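Local coordinates for uncharacterized protein YhfS (Escherichia coli, PDB 4J8L), which is of unknown function but carries covalently bound pyridoxal 5'-phosphate, in a two-domain chain related to the class I and II aminotransferases, at residues A[57-62]-A[68-73]; A[34-39]-A[49-54]; A[291-296]-A[352-357]; A[201-206]-A[229-234]. One frame throughout, in Å; residues are numbered along the deposited sequence. Where two conformers were deposited one is given.

Interaction 1 of 4, residues A[57-62]-A[68-73]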
loop_
_atom_site.group_PDB
_atom_site.type_symbol
_atom_site.label_atom_id
_atom_site.label_comp_id
_atom_site.label_asym_id
_atom_site.label_seq_id
_atom_site.Cartn_x
_atom_site.Cartn_y
_atom_site.Cartn_z
ATOM N N GLN A 57 4.802 19.225 4.127
ATOM C CA GLN A 57 6.076 19.342 4.829
ATOM C C GLN A 57 6.183 18.296 5.935
ATOM O O GLN A 57 7.243 17.703 6.139
ATOM C CB GLN A 57 6.266 20.758 5.398
ATOM C CG GLN A 57 6.517 21.803 4.306
ATOM C CD GLN A 57 6.465 23.216 4.834
ATOM O OE1 GLN A 57 6.271 23.433 6.028
ATOM N NE2 GLN A 57 6.640 24.189 3.946
ATOM N N VAL A 58 5.089 18.085 6.663
ATOM C CA VAL A 58 5.090 17.088 7.728
ATOM C C VAL A 58 5.305 15.689 7.154
ATOM O O VAL A 58 6.097 14.904 7.682
ATOM C CB VAL A 58 3.771 17.113 8.527
ATOM C CG1 VAL A 58 3.684 15.913 9.446
ATOM C CG2 VAL A 58 3.676 18.395 9.338
ATOM N N LEU A 59 4.593 15.380 6.079
ATOM C CA LEU A 59 4.750 14.072 5.438
ATOM C C LEU A 59 6.198 13.853 4.989
ATOM O O LEU A 59 6.770 12.786 5.218
ATOM C CB LEU A 59 3.817 13.929 4.237
ATOM C CG LEU A 59 2.330 13.894 4.563
ATOM C CD1 LEU A 59 1.524 13.625 3.300
ATOM C CD2 LEU A 59 2.062 12.841 5.604
ATOM N N ALA A 60 6.795 14.860 4.358
ATOM C CA ALA A 60 8.175 14.729 3.898
ATOM C C ALA A 60 9.104 14.457 5.072
ATOM O O ALA A 60 9.952 13.562 5.026
ATOM C CB ALA A 60 8.621 15.986 3.160
ATOM N N ASP A 61 8.931 15.240 6.131
ATOM C CA ASP A 61 9.755 15.107 7.313
ATOM C C ASP A 61 9.589 13.717 7.946
ATOM O O ASP A 61 10.570 13.053 8.260
ATOM C CB ASP A 61 9.396 16.221 8.304
ATOM C CG ASP A 61 10.297 16.242 9.512
ATOM O OD1 ASP A 61 9.827 16.655 10.594
ATOM O OD2 ASP A 61 11.478 15.857 9.379
ATOM N N ALA A 62 8.344 13.276 8.106
ATOM C CA ALA A 62 8.047 12.009 8.775
ATOM C C ALA A 62 8.597 10.812 8.012
ATOM O O ALA A 62 8.993 9.814 8.613
ATOM C CB ALA A 62 6.549 11.862 8.980
ATOM N N ALA A 68 7.108 16.533 -0.367
ATOM C CA ALA A 68 5.936 15.712 -0.649
ATOM C C ALA A 68 4.847 16.514 -1.349
ATOM O O ALA A 68 4.795 17.739 -1.251
ATOM C CB ALA A 68 5.388 15.090 0.638
ATOM N N ALA A 69 3.982 15.815 -2.074
ATOM C CA ALA A 69 2.814 16.446 -2.676
ATOM C C ALA A 69 1.613 15.541 -2.515
ATOM O O ALA A 69 1.691 14.348 -2.802
ATOM C CB ALA A 69 3.054 16.733 -4.157
ATOM N N LEU A 70 0.501 16.106 -2.059
ATOM C CA LEU A 70 -0.767 15.384 -2.079
ATOM C C LEU A 70 -1.413 15.619 -3.443
ATOM O O LEU A 70 -1.331 16.726 -3.996
ATOM C CB LEU A 70 -1.680 15.877 -0.940
ATOM C CG LEU A 70 -1.152 15.582 0.468
ATOM C CD1 LEU A 70 -2.078 16.177 1.550
ATOM C CD2 LEU A 70 -1.009 14.084 0.664
ATOM N N VAL A 71 -2.014 14.572 -4.008
ATOM C CA VAL A 71 -2.597 14.649 -5.344
ATOM C C VAL A 71 -3.971 13.966 -5.384
ATOM O O VAL A 71 -4.294 13.120 -4.539
ATOM C CB VAL A 71 -1.702 13.971 -6.411
ATOM C CG1 VAL A 71 -0.308 14.619 -6.459
ATOM C CG2 VAL A 71 -1.590 12.478 -6.128
ATOM N N GLN A 72 -4.771 14.337 -6.374
ATOM C CA GLN A 72 -6.039 13.669 -6.630
ATOM C C GLN A 72 -5.799 12.289 -7.236
ATOM O O GLN A 72 -4.719 12.003 -7.784
ATOM C CB GLN A 72 -6.901 14.491 -7.592
ATOM C CG GLN A 72 -7.218 15.905 -7.109
ATOM C CD GLN A 72 -8.294 15.932 -6.020
ATOM O OE1 GLN A 72 -8.647 14.900 -5.422
ATOM N NE2 GLN A 72 -8.832 17.123 -5.766
ATOM N N GLY A 73 -6.811 11.433 -7.151
ATOM C CA GLY A 73 -6.711 10.110 -7.746
ATOM C C GLY A 73 -6.121 9.037 -6.842
ATOM O O GLY A 73 -5.864 7.915 -7.298
#

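Interaction 2 of 4, residues A[34-39]-A[49-54]. With ACY (acetic acid), chain D.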
loop_
_atom_site.group_PDB
_atom_site.type_symbol
_atom_site.label_atom_id
_atom_site.label_comp_id
_atom_site.label_asym_id
_atom_site.label_seq_id
_atom_site.Cartn_x
_atom_site.Cartn_y
_atom_site.Cartn_z
ATOM N N PHE A 34 -3.090 24.341 14.294
ATOM C CA PHE A 34 -3.588 22.989 14.048
ATOM C C PHE A 34 -5.101 22.903 14.272
ATOM O O PHE A 34 -5.764 21.984 13.787
ATOM C CB PHE A 34 -2.879 21.954 14.932
ATOM C CG PHE A 34 -3.081 20.546 14.468
ATOM C CD1 PHE A 34 -2.398 20.075 13.354
ATOM C CD2 PHE A 34 -3.969 19.695 15.115
ATOM C CE1 PHE A 34 -2.585 18.779 12.897
ATOM C CE2 PHE A 34 -4.159 18.389 14.663
ATOM C CZ PHE A 34 -3.466 17.931 13.549
ATOM N N LEU A 35 -5.637 23.852 15.031
ATOM C CA LEU A 35 -7.068 23.847 15.338
ATOM C C LEU A 35 -7.813 24.834 14.433
ATOM O O LEU A 35 -8.828 25.382 14.812
ATOM C CB LEU A 35 -7.300 24.166 16.823
ATOM C CG LEU A 35 -6.616 23.237 17.842
ATOM C CD1 LEU A 35 -6.822 23.712 19.272
ATOM C CD2 LEU A 35 -7.092 21.790 17.692
ATOM N N THR A 36 -7.297 25.068 13.226
ATOM C CA THR A 36 -7.924 26.047 12.327
ATOM C C THR A 36 -8.874 25.460 11.277
ATOM O O THR A 36 -9.498 26.215 10.535
ATOM C CB THR A 36 -6.897 26.963 11.608
ATOM O OG1 THR A 36 -5.967 26.163 10.867
ATOM C CG2 THR A 36 -6.152 27.848 12.604
ATOM N N GLY A 37 -8.988 24.133 11.206
ATOM C CA GLY A 37 -9.949 23.509 10.307
ATOM C C GLY A 37 -9.496 23.294 8.854
ATOM O O GLY A 37 -10.081 22.478 8.134
ATOM N N GLY A 38 -8.476 24.024 8.424
ATOM C CA GLY A 38 -7.927 23.859 7.082
ATOM C C GLY A 38 -8.445 24.859 6.056
ATOM O O GLY A 38 -9.657 24.914 5.792
ATOM N N ASP A 39 -7.529 25.625 5.461
ATOM C CA ASP A 39 -7.909 26.668 4.507
ATOM C C ASP A 39 -8.167 26.104 3.110
ATOM O O ASP A 39 -7.996 24.913 2.875
ATOM C CB ASP A 39 -6.886 27.819 4.461
ATOM C CG ASP A 39 -5.527 27.391 3.941
ATOM O OD1 ASP A 39 -5.038 26.320 4.351
ATOM O OD2 ASP A 39 -4.924 28.143 3.138
ATOM N N PRO A 49 -3.703 25.353 -0.664
ATOM C CA PRO A 49 -3.912 25.852 0.703
ATOM C C PRO A 49 -2.641 25.880 1.526
ATOM O O PRO A 49 -1.755 25.032 1.356
ATOM C CB PRO A 49 -4.905 24.830 1.286
ATOM C CG PRO A 49 -5.695 24.394 0.097
ATOM C CD PRO A 49 -4.672 24.295 -1.014
ATOM N N ARG A 50 -2.538 26.884 2.397
ATOM C CA ARG A 50 -1.395 26.985 3.284
ATOM C C ARG A 50 -1.299 25.744 4.165
ATOM O O ARG A 50 -0.206 25.237 4.409
ATOM C CB ARG A 50 -1.502 28.241 4.155
ATOM C CG ARG A 50 -1.469 29.560 3.379
ATOM C CD ARG A 50 -1.691 30.755 4.310
ATOM N NE ARG A 50 -2.966 30.630 5.021
ATOM C CZ ARG A 50 -4.139 31.055 4.555
ATOM N NH1 ARG A 50 -4.215 31.662 3.379
ATOM N NH2 ARG A 50 -5.237 30.892 5.279
ATOM N N VAL A 51 -2.442 25.250 4.646
ATOM C CA VAL A 51 -2.423 24.069 5.502
ATOM C C VAL A 51 -1.988 22.820 4.731
ATOM O O VAL A 51 -1.283 21.956 5.259
ATOM C CB VAL A 51 -3.790 23.854 6.186
ATOM C CG1 VAL A 51 -3.845 22.476 6.846
ATOM C CG2 VAL A 51 -4.040 24.957 7.193
ATOM N N THR A 52 -2.363 22.744 3.458
ATOM C CA THR A 52 -1.944 21.613 2.633
ATOM C C THR A 52 -0.422 21.592 2.466
ATOM O O THR A 52 0.201 20.533 2.577
ATOM C CB THR A 52 -2.681 21.610 1.286
ATOM O OG1 THR A 52 -4.091 21.523 1.546
ATOM C CG2 THR A 52 -2.254 20.402 0.420
ATOM N N GLN A 53 0.172 22.761 2.228
ATOM C CA GLN A 53 1.625 22.844 2.163
ATOM C C GLN A 53 2.233 22.320 3.459
ATOM O O GLN A 53 3.136 21.487 3.429
ATOM C CB GLN A 53 2.112 24.271 1.909
ATOM C CG GLN A 53 3.637 24.347 1.838
ATOM C CD GLN A 53 4.186 25.761 1.797
ATOM O OE1 GLN A 53 3.695 26.663 2.480
ATOM N NE2 GLN A 53 5.224 25.960 0.995
ATOM N N ARG A 54 1.721 22.797 4.594
ATOM C CA ARG A 54 2.266 22.391 5.889
ATOM C C ARG A 54 2.192 20.876 6.066
ATOM O O ARG A 54 3.138 20.250 6.541
ATOM C CB ARG A 54 1.521 23.064 7.043
ATOM C CG ARG A 54 1.769 24.534 7.189
ATOM C CD ARG A 54 1.075 25.071 8.440
ATOM N NE ARG A 54 1.201 26.517 8.569
ATOM C CZ ARG A 54 2.106 27.121 9.328
ATOM N NH1 ARG A 54 2.967 26.402 10.033
ATOM N NH2 ARG A 54 2.145 28.444 9.389
HETATM C C ACY D . -1.735 29.113 7.701
HETATM O O ACY D . -2.794 29.705 7.392
HETATM O OXT ACY D . -1.665 27.887 7.954
HETATM C CH3 ACY D . -0.471 29.916 7.768
#

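Interaction 3 of 4, residues A[291-296]-A[352-357]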
loop_
_atom_site.group_PDB
_atom_site.type_symbol
_atom_site.label_atom_id
_atom_site.label_comp_id
_atom_site.label_asym_id
_atom_site.label_seq_id
_atom_site.Cartn_x
_atom_site.Cartn_y
_atom_site.Cartn_z
ATOM N N ALA A 291 -17.020 -20.675 -1.686
ATOM C CA ALA A 291 -18.069 -19.734 -2.065
ATOM C C ALA A 291 -19.213 -19.748 -1.049
ATOM O O ALA A 291 -19.711 -18.686 -0.652
ATOM C CB ALA A 291 -18.579 -20.031 -3.451
ATOM N N ARG A 292 -19.612 -20.943 -0.620
ATOM C CA ARG A 292 -20.650 -21.061 0.406
ATOM C C ARG A 292 -20.222 -20.438 1.735
ATOM O O ARG A 292 -21.024 -19.781 2.394
ATOM C CB ARG A 292 -21.066 -22.517 0.605
ATOM C CG ARG A 292 -21.925 -23.045 -0.527
ATOM C CD ARG A 292 -22.037 -24.549 -0.456
ATOM N NE ARG A 292 -20.880 -25.215 -1.047
ATOM C CZ ARG A 292 -20.651 -26.518 -0.948
ATOM N NH1 ARG A 292 -21.492 -27.282 -0.261
ATOM N NH2 ARG A 292 -19.581 -27.058 -1.523
ATOM N N VAL A 293 -18.961 -20.622 2.122
ATOM C CA VAL A 293 -18.472 -20.037 3.367
ATOM C C VAL A 293 -18.507 -18.515 3.282
ATOM O O VAL A 293 -18.899 -17.841 4.235
ATOM C CB VAL A 293 -17.047 -20.526 3.722
ATOM C CG1 VAL A 293 -16.435 -19.663 4.823
ATOM C CG2 VAL A 293 -17.082 -22.011 4.132
ATOM N N LEU A 294 -18.129 -17.979 2.127
ATOM C CA LEU A 294 -18.131 -16.526 1.950
ATOM C C LEU A 294 -19.543 -15.967 2.071
ATOM O O LEU A 294 -19.745 -14.910 2.679
ATOM C CB LEU A 294 -17.509 -16.132 0.608
ATOM C CG LEU A 294 -16.001 -16.374 0.491
ATOM C CD1 LEU A 294 -15.490 -15.962 -0.888
ATOM C CD2 LEU A 294 -15.239 -15.650 1.597
ATOM N N GLU A 295 -20.513 -16.679 1.504
ATOM C CA GLU A 295 -21.915 -16.263 1.589
ATOM C C GLU A 295 -22.402 -16.264 3.034
ATOM O O GLU A 295 -23.026 -15.297 3.501
ATOM C CB GLU A 295 -22.810 -17.161 0.723
ATOM C CG GLU A 295 -24.279 -16.769 0.772
ATOM C CD GLU A 295 -25.161 -17.661 -0.084
ATOM O OE1 GLU A 295 -26.393 -17.660 0.136
ATOM O OE2 GLU A 295 -24.623 -18.357 -0.974
ATOM N N GLU A 296 -22.116 -17.343 3.754
ATOM C CA GLU A 296 -22.543 -17.440 5.148
ATOM C C GLU A 296 -21.802 -16.444 6.043
ATOM O O GLU A 296 -22.370 -15.937 7.014
ATOM C CB GLU A 296 -22.359 -18.859 5.681
ATOM C CG GLU A 296 -23.246 -19.903 4.991
ATOM C CD GLU A 296 -24.731 -19.583 5.095
ATOM O OE1 GLU A 296 -25.151 -18.977 6.107
ATOM O OE2 GLU A 296 -25.484 -19.939 4.163
ATOM N N ARG A 352 -14.853 -17.507 15.100
ATOM C CA ARG A 352 -16.267 -17.767 15.324
ATOM C C ARG A 352 -17.063 -17.658 14.027
ATOM O O ARG A 352 -17.882 -18.517 13.716
ATOM C CB ARG A 352 -16.844 -16.817 16.374
ATOM C CG ARG A 352 -18.344 -17.034 16.625
ATOM C CD ARG A 352 -18.915 -16.037 17.639
ATOM N NE ARG A 352 -18.765 -14.644 17.207
ATOM C CZ ARG A 352 -19.485 -14.078 16.243
ATOM N NH1 ARG A 352 -20.405 -14.786 15.592
ATOM N NH2 ARG A 352 -19.271 -12.807 15.912
ATOM N N ILE A 353 -16.827 -16.594 13.270
ATOM C CA ILE A 353 -17.536 -16.425 12.008
ATOM C C ILE A 353 -17.205 -17.581 11.066
ATOM O O ILE A 353 -18.090 -18.126 10.390
ATOM C CB ILE A 353 -17.200 -15.067 11.347
ATOM C CG1 ILE A 353 -17.770 -13.924 12.187
ATOM C CG2 ILE A 353 -17.772 -15.008 9.938
ATOM C CD1 ILE A 353 -17.302 -12.549 11.705
ATOM N N LEU A 354 -15.934 -17.975 11.036
ATOM C CA LEU A 354 -15.519 -19.126 10.227
ATOM C C LEU A 354 -16.270 -20.396 10.619
ATOM O O LEU A 354 -16.822 -21.092 9.760
ATOM C CB LEU A 354 -14.022 -19.374 10.379
ATOM C CG LEU A 354 -13.109 -18.965 9.230
ATOM C CD1 LEU A 354 -11.686 -19.390 9.534
ATOM C CD2 LEU A 354 -13.594 -19.586 7.927
ATOM N N ARG A 355 -16.287 -20.702 11.916
ATOM C CA ARG A 355 -16.936 -21.922 12.399
ATOM C C ARG A 355 -18.443 -21.921 12.172
ATOM O O ARG A 355 -19.017 -22.921 11.740
ATOM C CB ARG A 355 -16.648 -22.141 13.887
ATOM C CG ARG A 355 -15.241 -22.615 14.190
ATOM C CD ARG A 355 -14.938 -22.486 15.681
ATOM N NE ARG A 355 -13.810 -23.319 16.075
ATOM C CZ ARG A 355 -13.104 -23.153 17.188
ATOM N NH1 ARG A 355 -13.401 -22.169 18.029
ATOM N NH2 ARG A 355 -12.098 -23.974 17.458
ATOM N N GLU A 356 -19.084 -20.800 12.482
ATOM C CA GLU A 356 -20.528 -20.690 12.315
ATOM C C GLU A 356 -20.930 -20.790 10.843
ATOM O O GLU A 356 -21.947 -21.406 10.509
ATOM C CB GLU A 356 -21.041 -19.389 12.927
ATOM C CG GLU A 356 -20.972 -19.342 14.450
ATOM C CD GLU A 356 -21.475 -18.023 14.998
ATOM O OE1 GLU A 356 -21.858 -17.154 14.189
ATOM O OE2 GLU A 356 -21.502 -17.857 16.232
ATOM N N SER A 357 -20.125 -20.187 9.970
ATOM C CA SER A 357 -20.387 -20.219 8.536
ATOM C C SER A 357 -20.275 -21.640 7.991
ATOM O O SER A 357 -21.150 -22.102 7.251
ATOM C CB SER A 357 -19.438 -19.279 7.796
ATOM O OG SER A 357 -19.619 -17.948 8.253
#

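Interaction 4 of 4, residues A[201-206]-A[229-234]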
loop_
_atom_site.group_PDB
_atom_site.type_symbol
_atom_site.label_atom_id
_atom_site.label_comp_id
_atom_site.label_asym_id
_atom_site.label_seq_id
_atom_site.Cartn_x
_atom_site.Cartn_y
_atom_site.Cartn_z
ATOM N N GLU A 201 -11.225 10.029 0.972
ATOM C CA GLU A 201 -11.447 9.599 -0.406
ATOM C C GLU A 201 -10.647 10.425 -1.407
ATOM O O GLU A 201 -10.574 11.654 -1.306
ATOM C CB GLU A 201 -12.928 9.754 -0.749
ATOM C CG GLU A 201 -13.828 8.663 -0.185
ATOM C CD GLU A 201 -14.353 8.958 1.213
ATOM O OE1 GLU A 201 -13.797 9.833 1.926
ATOM O OE2 GLU A 201 -15.355 8.315 1.597
ATOM N N GLY A 202 -10.049 9.742 -2.382
ATOM C CA GLY A 202 -9.443 10.413 -3.520
ATOM C C GLY A 202 -8.049 10.997 -3.377
ATOM O O GLY A 202 -7.483 11.488 -4.353
ATOM N N VAL A 203 -7.489 10.952 -2.173
ATOM C CA VAL A 203 -6.222 11.621 -1.905
ATOM C C VAL A 203 -5.053 10.650 -1.876
ATOM O O VAL A 203 -5.075 9.654 -1.153
ATOM C CB VAL A 203 -6.289 12.406 -0.582
ATOM C CG1 VAL A 203 -4.971 13.155 -0.334
ATOM C CG2 VAL A 203 -7.459 13.374 -0.635
ATOM N N GLY A 204 -4.040 10.941 -2.694
ATOM C CA GLY A 204 -2.820 10.156 -2.714
ATOM C C GLY A 204 -1.637 11.020 -2.338
ATOM O O GLY A 204 -1.751 12.240 -2.283
ATOM N N ALA A 205 -0.500 10.388 -2.064
ATOM C CA ALA A 205 0.705 11.122 -1.690
ATOM C C ALA A 205 1.891 10.679 -2.525
ATOM O O ALA A 205 2.071 9.491 -2.764
ATOM C CB ALA A 205 1.004 10.913 -0.203
ATOM N N VAL A 206 2.699 11.642 -2.967
ATOM C CA VAL A 206 4.006 11.332 -3.537
ATOM C C VAL A 206 5.024 11.945 -2.588
ATOM O O VAL A 206 4.919 13.115 -2.245
ATOM C CB VAL A 206 4.182 11.929 -4.931
ATOM C CG1 VAL A 206 5.521 11.500 -5.529
ATOM C CG2 VAL A 206 3.046 11.480 -5.848
ATOM N N GLY A 229 -7.385 22.093 2.521
ATOM C CA GLY A 229 -6.802 22.046 3.850
ATOM C C GLY A 229 -7.440 20.990 4.741
ATOM O O GLY A 229 -6.739 20.241 5.421
ATOM N N ALA A 230 -8.767 20.910 4.722
ATOM C CA ALA A 230 -9.473 19.956 5.579
ATOM C C ALA A 230 -9.136 18.511 5.196
ATOM O O ALA A 230 -8.980 17.644 6.060
ATOM C CB ALA A 230 -10.977 20.187 5.524
ATOM N N GLN A 231 -9.038 18.256 3.896
ATOM C CA GLN A 231 -8.638 16.934 3.423
ATOM C C GLN A 231 -7.221 16.608 3.871
ATOM O O GLN A 231 -6.927 15.491 4.295
ATOM C CB GLN A 231 -8.703 16.863 1.903
ATOM C CG GLN A 231 -10.090 16.931 1.312
ATOM C CD GLN A 231 -10.026 16.930 -0.198
ATOM O OE1 GLN A 231 -9.485 17.861 -0.806
ATOM N NE2 GLN A 231 -10.544 15.874 -0.810
ATOM N N ALA A 232 -6.338 17.597 3.774
ATOM C CA ALA A 232 -4.953 17.397 4.168
ATOM C C ALA A 232 -4.861 17.052 5.655
ATOM O O ALA A 232 -4.100 16.166 6.043
ATOM C CB ALA A 232 -4.121 18.640 3.855
ATOM N N LEU A 233 -5.619 17.766 6.488
ATOM C CA LEU A 233 -5.659 17.450 7.914
ATOM C C LEU A 233 -6.217 16.049 8.164
ATOM O O LEU A 233 -5.760 15.350 9.068
ATOM C CB LEU A 233 -6.482 18.488 8.663
ATOM C CG LEU A 233 -5.781 19.846 8.700
ATOM C CD1 LEU A 233 -6.749 20.892 9.199
ATOM C CD2 LEU A 233 -4.567 19.749 9.614
ATOM N N GLU A 234 -7.187 15.627 7.357
ATOM C CA GLU A 234 -7.724 14.276 7.507
ATOM C C GLU A 234 -6.684 13.207 7.161
ATOM O O GLU A 234 -6.685 12.117 7.746
ATOM C CB GLU A 234 -8.992 14.072 6.676
ATOM C CG GLU A 234 -9.696 12.757 6.998
ATOM C CD GLU A 234 -10.981 12.556 6.226
ATOM O OE1 GLU A 234 -11.561 13.566 5.767
ATOM O OE2 GLU A 234 -11.404 11.383 6.087
HETATM O O HOH W 1 -12.218 13.453 -0.171
#

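Interaction 1 of 4, residues A[57-62]-A[68-73]
A60 and A68 bring the two backbones together, their CA atoms 5.2 Å apart where helix 57-62 and strand 68-72 pass at an axis separation of 7.5 Å, with 126° between their N-to-C directions. At A60 and A68 only the two alanine methyls lie between the backbones, consistent with the short distance. A60 CB rests near the strand backbone, 3.9 Å from A68 N, and the methyl of A68 points at the helix, where its CB meets L59 CB at 4.1 Å. That methyl sits against the link from L59 to A60, near A60 N as well. Farther along the strand the two leucines take over. L59 has CG anti to its carbonyl carbon (chi1 -67°), a setting that brings its CD1 to L70 CD2 at 3.7 Å. The two leucine side chains run nearly at right angles, so each offers one methyl to the other and no long overlap forms. Around them, L236 and L239 of helix 229-261 lie against L59, while A232 and I227 lie against L70. The backbone N-H of L70 is hydrogen-bonded to the carboxylate of E56, which lies on helix 50-62 just before Q57, and A69 pairs with V206 in the neighbouring strand. The side chains that meet are all apolar and buried: they tie the helix to the edge strand of the large-domain sheet, with the polar fastening supplied by residues beside them.

Interaction 2 of 4, residues A[34-39]-A[49-54]
D39 directs its side chain at the first turn of helix 50-54, where P49 holds the N-cap position. Its CB lies off the face of the R50 guanidinium, 3.6 Å from R50 NH2, on the side that OD2 also occupies. CG takes the crowded position between backbone N and carbonyl carbon (chi1 65°), which swings the carboxylate over the helix start and sets CG 3.7 Å from P49 CB. The two oxygens then take neighbouring N-H groups. OD1 accepts from V51 N at 2.8 Å in a nearly straight bond (167°), met on the syn side and slightly out of the carboxylate plane, and it also leans on V51 CG2. OD2 uses its syn lone pair for R50 N, also at 2.8 Å. The same OD2 hangs over the guanidinium, 3.3 Å from R50 CZ; this salt bridge is one of charge alone, since no N-H points at the oxygen. R50 NE donates to O of a bound acetate, probably from the crystallisation liquor, at 2.6 Å, and acetate OXT accepts from R54 NE at 3.2 Å. A loop carboxylate thus receives the first N-H groups of the helix, which lack acceptors within it, and they probably stabilise its negative charge. With an asparagine at D39, the charge facing R50 would be gone and one of these N-H groups would probably lose its acceptor. Loop and helix both pack on helix 229-261, where D39 pairs with G229 through the backbone and V51 touches L233.

Interaction 3 of 4, residues A[291-296]-A[352-357]
E296 and S357 have the nearest CA atoms of the two segments, and the CB of E296 lies 3.6 Å from the CB of S357; the helix axes cross at 116°, 9.1 Å apart. The van der Waals contacts centre on this serine. S357 CB also lies 3.9 Å from V293 O, and S357 OG stands 3.5 Å from E296 C. Beside it, V293 CG1 and L354 CD2 meet methyl to methyl at 4.2 Å, backed by F285 of strand 279-285. The hydrogen bonds stay within helix 352-357. With OG anti to its own carbonyl carbon (chi1 -60°), S357 folds back along the helix and donates from OG to I353 O at 2.6 Å. I353 O also receives S357 N, the two donors coming from opposite faces of the carbonyl plane. With an alanine in place of S357, I353 O would probably lose its second donor, and a gap would be likely to open beside the E296 carbonyl. As for charges, the E296 chain bends at chi2 and leads its carboxylate away to a salt bridge with R300, while R352 and E356 pair one turn apart. The serine hydroxyl is satisfied within its own helix, so the contact with the other helix is one of van der Waals packing around a buried serine in the C-terminal domain.

Interaction 4 of 4, residues A[201-206]-A[229-234]
E201 and Q231 are joined by a water molecule at the point where the loop enters strand 203-206. The water donates to E201 O at 2.7 Å and accepts from Q231 NE2 at 3.0 Å, spanning two atoms too far apart to bond directly. The E201 side chain runs on towards the helix as well, and its OE1 comes to 5.0 Å from E234 OE2. This pair of like charges is probably offset by K312, which forms a salt bridge with E234 and a long, weak ion pair with E201; the other carboxylate oxygen of E201 bonds to the hydroxyl of Y313. G202 has a positive phi (82°); the CB of V203, next in the chain, points toward the helix. V203 makes the one direct side-chain touch, its CG2 lying 4.0 Å from Q231 NE2 as the two side chains cross at a slant. Q231 spans the gap because its chain is extended beyond CG (chi2 177°), the CA atoms of V203 and Q231 being 7.9 Å apart. Its amide is engaged at both ends, since OE1 accepts from the backbone N of Q228. Past V203 the strand continues into the sheet, where G204 pairs with V71. The contact is therefore thin and mostly polar: one glutamine, steadied by Q228 and the water, links the start of helix 229-261 to the strand entrance without a direct bond.

How the interactions relate
Interactions 1, 2 and 4 form one cluster in the large domain, whose mixed sheet resembles that of fold-type I pyridoxal phosphate enzymes. Interactions 1 and 4 have centres 9 Å apart and meet through neighbouring strands, with L70 CD2 packed 3.6 Å from G204 O. Interaction 2 opens helix 50-62, which interaction 1 uses farther along, and its centre lies 11 Å from that of interaction 4, where G38 N comes to 3.7 Å from L233 CD1. The cofactor-bearing K196 precedes segment 201-206 by only five residues, so interaction 4 is nearest to it in sequence. Interaction 3 stands apart in the C-terminal domain, its nearest atoms about 23 Å from interaction 4.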